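Uncharacterized protein (PDB 3PU2) is of unknown function but belongs to the AHA1 family of the SRPBCC superfamily, whose relatives include activators of the Hsp90 ATPase. Local coordinates at residues A[53-65]-A[75-89]. Residues are numbered along the deposited sequence; the frame is centred on the assembly and turned at random.
Sequences VFEPHKGGLIRQV and GLTGRVILAEPPHRL
The antiparallel hairpin of strands 61-67 and 73-84 lies in the curved sheet of this Bet v 1-like fold; the axes of 61-65 and 75-84 approach to 4.7 Å, at 167°. Gln64 and Leu76 form a hydrogen-bonded pair, and both bonds lie in the carbonyl planes: Gln64 N reaches Leu76 O at 3.0 Å, and Leu76 N returns to Gln64 O. Ile62 and Gly78 form a second hydrogen-bonded pair, while Val80 N bonds Gly60 O and Gly59 N bonds Val80 O, carrying the pairing into the type II turn His57-Gly60. On the buried face, the Leu76 and Gln64 side chains run alongside each other. Leu76 holds CG between its backbone N and carbonyl carbon (chi1 69°), which swings CD1 to 3.8 Å from Ile62 CG2 and 3.5 Å from Gln64 OE1. Replacing Leu76 with alanine would probably leave Ile62 CG2 without its methyl partner and let the Gln64 amide turn more easily. Val80 turns toward the loop, its CB 3.6 Å from His57 O. Leu89 meets Pro56 and Phe54, its CD1 against Pro56 CB and its CD2 in plane at the Phe54 ring edge. On the other face, Arg63, bent at chi2 (48°), brings NH1 back to Leu76 O in a weak 3.5 Å hydrogen bond, while Val65 CG2 sits over one face of its guanidinium, toward the rim.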
loop_
_atom_site.group_PDB
_atom_site.type_symbol
_atom_site.label_atom_id
_atom_site.label_comp_id
_atom_site.label_asym_id
_atom_site.label_seq_id
_atom_site.Cartn_x
_atom_site.Cartn_y
_atom_site.Cartn_z
ATOM N N VAL A 53 -5.564 11.817 -1.865
ATOM C CA VAL A 53 -6.845 11.645 -2.510
ATOM C C VAL A 53 -6.974 10.149 -2.771
ATOM O O VAL A 53 -6.117 9.544 -3.410
ATOM C CB VAL A 53 -6.898 12.414 -3.853
ATOM C CG1 VAL A 53 -8.229 12.150 -4.569
ATOM C CG2 VAL A 53 -6.691 13.902 -3.589
ATOM N N PHE A 54 -8.038 9.558 -2.250
ATOM C CA PHE A 54 -8.291 8.135 -2.436
ATOM C C PHE A 54 -9.809 7.978 -2.507
ATOM O O PHE A 54 -10.551 8.454 -1.635
ATOM C CB PHE A 54 -7.723 7.343 -1.258
ATOM C CG PHE A 54 -7.330 5.928 -1.596
ATOM C CD1 PHE A 54 -6.023 5.616 -1.936
ATOM C CD2 PHE A 54 -8.256 4.899 -1.524
ATOM C CE1 PHE A 54 -5.645 4.293 -2.193
ATOM C CE2 PHE A 54 -7.886 3.578 -1.782
ATOM C CZ PHE A 54 -6.578 3.277 -2.115
ATOM N N GLU A 55 -10.263 7.338 -3.575
ATOM C CA GLU A 55 -11.678 7.102 -3.812
ATOM C C GLU A 55 -11.743 5.608 -4.113
ATOM O O GLU A 55 -11.408 5.188 -5.215
ATOM C CB GLU A 55 -12.117 7.929 -5.020
ATOM C CG GLU A 55 -11.524 9.344 -5.025
ATOM C CD GLU A 55 -11.888 10.170 -6.267
ATOM O OE1 GLU A 55 -11.787 9.643 -7.394
ATOM O OE2 GLU A 55 -12.258 11.355 -6.112
ATOM N N PRO A 56 -12.155 4.785 -3.129
ATOM C CA PRO A 56 -12.249 3.323 -3.275
ATOM C C PRO A 56 -13.489 2.741 -3.947
ATOM O O PRO A 56 -14.189 1.913 -3.357
ATOM C CB PRO A 56 -12.098 2.833 -1.841
ATOM C CG PRO A 56 -12.876 3.839 -1.105
ATOM C CD PRO A 56 -12.457 5.176 -1.742
ATOM N N HIS A 57 -13.737 3.173 -5.184
ATOM C CA HIS A 57 -14.858 2.709 -5.997
ATOM C C HIS A 57 -14.383 2.746 -7.441
ATOM O O HIS A 57 -13.577 3.603 -7.792
ATOM C CB HIS A 57 -16.085 3.610 -5.808
ATOM C CG HIS A 57 -15.826 5.066 -6.048
ATOM N ND1 HIS A 57 -15.359 5.553 -7.249
ATOM C CD2 HIS A 57 -16.017 6.146 -5.251
ATOM C CE1 HIS A 57 -15.274 6.872 -7.185
ATOM N NE2 HIS A 57 -15.669 7.257 -5.984
ATOM N N LYS A 58 -14.861 1.823 -8.279
ATOM C CA LYS A 58 -14.428 1.790 -9.682
ATOM C C LYS A 58 -14.278 3.187 -10.310
ATOM O O LYS A 58 -15.126 4.071 -10.124
ATOM C CB LYS A 58 -15.387 0.941 -10.530
ATOM C CG LYS A 58 -14.852 0.635 -11.935
ATOM C CD LYS A 58 -15.811 -0.216 -12.774
ATOM C CE LYS A 58 -15.960 -1.630 -12.224
ATOM N NZ LYS A 58 -16.904 -2.443 -13.050
ATOM N N GLY A 59 -13.174 3.371 -11.036
ATOM C CA GLY A 59 -12.881 4.635 -11.702
ATOM C C GLY A 59 -12.294 5.687 -10.778
ATOM O O GLY A 59 -11.897 6.768 -11.213
ATOM N N GLY A 60 -12.233 5.360 -9.493
ATOM C CA GLY A 60 -11.708 6.293 -8.514
ATOM C C GLY A 60 -10.302 6.792 -8.771
ATOM O O GLY A 60 -9.483 6.118 -9.392
ATOM N N LEU A 61 -10.032 7.993 -8.277
ATOM C CA LEU A 61 -8.728 8.609 -8.421
ATOM C C LEU A 61 -7.902 8.377 -7.164
ATOM O O LEU A 61 -8.427 8.340 -6.057
ATOM C CB LEU A 61 -8.866 10.118 -8.673
ATOM C CG LEU A 61 -7.572 10.950 -8.721
ATOM C CD1 LEU A 61 -6.525 10.271 -9.602
ATOM C CD2 LEU A 61 -7.881 12.349 -9.241
ATOM N N ILE A 62 -6.606 8.199 -7.367
ATOM C CA ILE A 62 -5.655 8.000 -6.291
ATOM C C ILE A 62 -4.542 8.994 -6.556
ATOM O O ILE A 62 -3.922 8.969 -7.620
ATOM C CB ILE A 62 -5.045 6.580 -6.309
ATOM C CG1 ILE A 62 -6.016 5.573 -5.704
ATOM C CG2 ILE A 62 -3.747 6.567 -5.527
ATOM C CD1 ILE A 62 -5.512 4.152 -5.800
ATOM N N ARG A 63 -4.298 9.874 -5.593
ATOM C CA ARG A 63 -3.240 10.868 -5.723
ATOM C C ARG A 63 -2.566 11.005 -4.362
ATOM O O ARG A 63 -3.227 11.339 -3.384
ATOM C CB ARG A 63 -3.838 12.203 -6.188
ATOM C CG ARG A 63 -2.851 13.361 -6.295
ATOM C CD ARG A 63 -1.591 12.963 -7.050
ATOM N NE ARG A 63 -0.624 14.064 -7.117
ATOM C CZ ARG A 63 0.618 13.950 -7.589
ATOM N NH1 ARG A 63 1.062 12.780 -8.040
ATOM N NH2 ARG A 63 1.415 15.009 -7.615
ATOM N N GLN A 64 -1.264 10.723 -4.296
ATOM C CA GLN A 64 -0.516 10.804 -3.035
ATOM C C GLN A 64 0.779 11.591 -3.181
ATOM O O GLN A 64 1.499 11.446 -4.176
ATOM C CB GLN A 64 -0.207 9.393 -2.518
ATOM C CG GLN A 64 -1.470 8.554 -2.347
ATOM C CD GLN A 64 -1.219 7.134 -1.847
ATOM O OE1 GLN A 64 -0.532 6.346 -2.492
ATOM N NE2 GLN A 64 -1.798 6.805 -0.702
ATOM N N VAL A 65 1.063 12.433 -2.191
ATOM C CA VAL A 65 2.285 13.230 -2.205
ATOM C C VAL A 65 2.959 13.292 -0.851
ATOM O O VAL A 65 2.354 13.635 0.155
ATOM C CB VAL A 65 2.041 14.711 -2.667
ATOM C CG1 VAL A 65 3.384 15.492 -2.712
ATOM C CG2 VAL A 65 1.364 14.730 -4.064
ATOM N N GLY A 75 5.560 11.768 -5.482
ATOM C CA GLY A 75 4.170 11.382 -5.521
ATOM C C GLY A 75 3.807 10.307 -6.511
ATOM O O GLY A 75 4.628 9.859 -7.324
ATOM N N LEU A 76 2.548 9.898 -6.442
ATOM C CA LEU A 76 2.055 8.875 -7.329
ATOM C C LEU A 76 0.583 9.098 -7.645
ATOM O O LEU A 76 -0.145 9.734 -6.889
ATOM C CB LEU A 76 2.285 7.490 -6.706
ATOM C CG LEU A 76 1.491 7.088 -5.469
ATOM C CD1 LEU A 76 0.063 6.732 -5.881
ATOM C CD2 LEU A 76 2.160 5.892 -4.817
ATOM N N THR A 77 0.172 8.583 -8.790
ATOM C CA THR A 77 -1.197 8.689 -9.239
ATOM C C THR A 77 -1.576 7.277 -9.617
ATOM O O THR A 77 -0.708 6.445 -9.896
ATOM C CB THR A 77 -1.316 9.560 -10.489
ATOM O OG1 THR A 77 -0.359 10.622 -10.418
ATOM C CG2 THR A 77 -2.704 10.154 -10.576
ATOM N N GLY A 78 -2.869 7.005 -9.617
ATOM C CA GLY A 78 -3.337 5.684 -9.970
ATOM C C GLY A 78 -4.834 5.768 -10.111
ATOM O O GLY A 78 -5.447 6.808 -9.839
ATOM N N ARG A 79 -5.429 4.663 -10.528
ATOM C CA ARG A 79 -6.860 4.610 -10.718
ATOM C C ARG A 79 -7.370 3.346 -10.044
ATOM O O ARG A 79 -6.721 2.307 -10.122
ATOM C CB ARG A 79 -7.148 4.548 -12.221
ATOM C CG ARG A 79 -8.427 5.223 -12.665
ATOM C CD ARG A 79 -8.474 6.664 -12.194
ATOM N NE ARG A 79 -8.861 7.581 -13.260
ATOM C CZ ARG A 79 -9.236 8.840 -13.056
ATOM N NH1 ARG A 79 -9.281 9.330 -11.824
ATOM N NH2 ARG A 79 -9.562 9.608 -14.086
ATOM N N VAL A 80 -8.505 3.424 -9.365
ATOM C CA VAL A 80 -9.068 2.221 -8.780
ATOM C C VAL A 80 -9.738 1.447 -9.933
ATOM O O VAL A 80 -10.586 1.997 -10.631
ATOM C CB VAL A 80 -10.124 2.562 -7.740
ATOM C CG1 VAL A 80 -10.716 1.300 -7.177
ATOM C CG2 VAL A 80 -9.510 3.382 -6.641
ATOM N N ILE A 81 -9.350 0.184 -10.135
ATOM C CA ILE A 81 -9.911 -0.663 -11.198
ATOM C C ILE A 81 -11.166 -1.376 -10.728
ATOM O O ILE A 81 -12.102 -1.574 -11.492
ATOM C CB ILE A 81 -8.937 -1.749 -11.640
ATOM C CG1 ILE A 81 -7.584 -1.146 -12.003
ATOM C CG2 ILE A 81 -9.478 -2.460 -12.839
ATOM C CD1 ILE A 81 -7.660 0.011 -12.973
ATOM N N LEU A 82 -11.168 -1.789 -9.469
ATOM C CA LEU A 82 -12.327 -2.454 -8.895
ATOM C C LEU A 82 -12.232 -2.445 -7.373
ATOM O O LEU A 82 -11.130 -2.464 -6.819
ATOM C CB LEU A 82 -12.451 -3.886 -9.428
ATOM C CG LEU A 82 -11.863 -5.097 -8.706
ATOM C CD1 LEU A 82 -12.369 -5.161 -7.277
ATOM C CD2 LEU A 82 -12.282 -6.369 -9.461
ATOM N N ALA A 83 -13.385 -2.429 -6.706
ATOM C CA ALA A 83 -13.418 -2.386 -5.246
ATOM C C ALA A 83 -14.600 -3.126 -4.617
ATOM O O ALA A 83 -15.768 -2.723 -4.756
ATOM C CB ALA A 83 -13.403 -0.926 -4.770
ATOM N N GLU A 84 -14.274 -4.196 -3.900
ATOM C CA GLU A 84 -15.259 -5.022 -3.214
ATOM C C GLU A 84 -15.073 -4.931 -1.686
ATOM O O GLU A 84 -14.545 -5.853 -1.059
ATOM C CB GLU A 84 -15.090 -6.469 -3.672
ATOM C CG GLU A 84 -15.230 -6.660 -5.176
ATOM C CD GLU A 84 -14.640 -7.975 -5.662
ATOM O OE1 GLU A 84 -14.701 -8.981 -4.921
ATOM O OE2 GLU A 84 -14.121 -8.006 -6.797
ATOM N N PRO A 85 -15.488 -3.812 -1.067
ATOM C CA PRO A 85 -15.306 -3.743 0.388
ATOM C C PRO A 85 -15.954 -4.883 1.158
ATOM O O PRO A 85 -17.118 -5.205 0.931
ATOM C CB PRO A 85 -15.882 -2.361 0.770
ATOM C CG PRO A 85 -16.714 -1.918 -0.434
ATOM C CD PRO A 85 -15.953 -2.519 -1.611
ATOM N N PRO A 86 -15.211 -5.486 2.100
ATOM C CA PRO A 86 -13.835 -5.066 2.373
ATOM C C PRO A 86 -12.652 -5.936 1.922
ATOM O O PRO A 86 -11.511 -5.661 2.296
ATOM C CB PRO A 86 -13.901 -4.655 3.824
ATOM C CG PRO A 86 -14.782 -5.735 4.400
ATOM C CD PRO A 86 -15.844 -5.983 3.341
ATOM N N HIS A 87 -12.894 -6.946 1.094
ATOM C CA HIS A 87 -11.908 -7.988 0.834
ATOM C C HIS A 87 -10.988 -7.793 -0.350
ATOM O O HIS A 87 -9.967 -8.473 -0.460
ATOM C CB HIS A 87 -12.572 -9.362 0.676
ATOM C CG HIS A 87 -14.069 -9.328 0.598
ATOM N ND1 HIS A 87 -14.873 -9.423 1.715
ATOM C CD2 HIS A 87 -14.909 -9.257 -0.463
ATOM C CE1 HIS A 87 -16.143 -9.417 1.345
ATOM N NE2 HIS A 87 -16.192 -9.316 0.028
ATOM N N ARG A 88 -11.340 -6.889 -1.245
ATOM C CA ARG A 88 -10.497 -6.721 -2.412
ATOM C C ARG A 88 -10.509 -5.329 -3.006
ATOM O O ARG A 88 -11.534 -4.653 -3.025
ATOM C CB ARG A 88 -10.913 -7.744 -3.470
ATOM C CG ARG A 88 -9.803 -8.115 -4.414
ATOM C CD ARG A 88 -10.183 -9.279 -5.315
ATOM N NE ARG A 88 -11.255 -8.941 -6.245
ATOM C CZ ARG A 88 -11.320 -9.398 -7.491
ATOM N NH1 ARG A 88 -10.375 -10.208 -7.951
ATOM N NH2 ARG A 88 -12.328 -9.051 -8.277
ATOM N N LEU A 89 -9.347 -4.897 -3.473
ATOM C CA LEU A 89 -9.204 -3.591 -4.111
ATOM C C LEU A 89 -8.045 -3.706 -5.076
ATOM O O LEU A 89 -7.005 -4.303 -4.768
ATOM C CB LEU A 89 -8.914 -2.485 -3.097
ATOM C CG LEU A 89 -8.752 -1.098 -3.730
ATOM C CD1 LEU A 89 -10.015 -0.312 -3.552
ATOM C CD2 LEU A 89 -7.608 -0.355 -3.063
#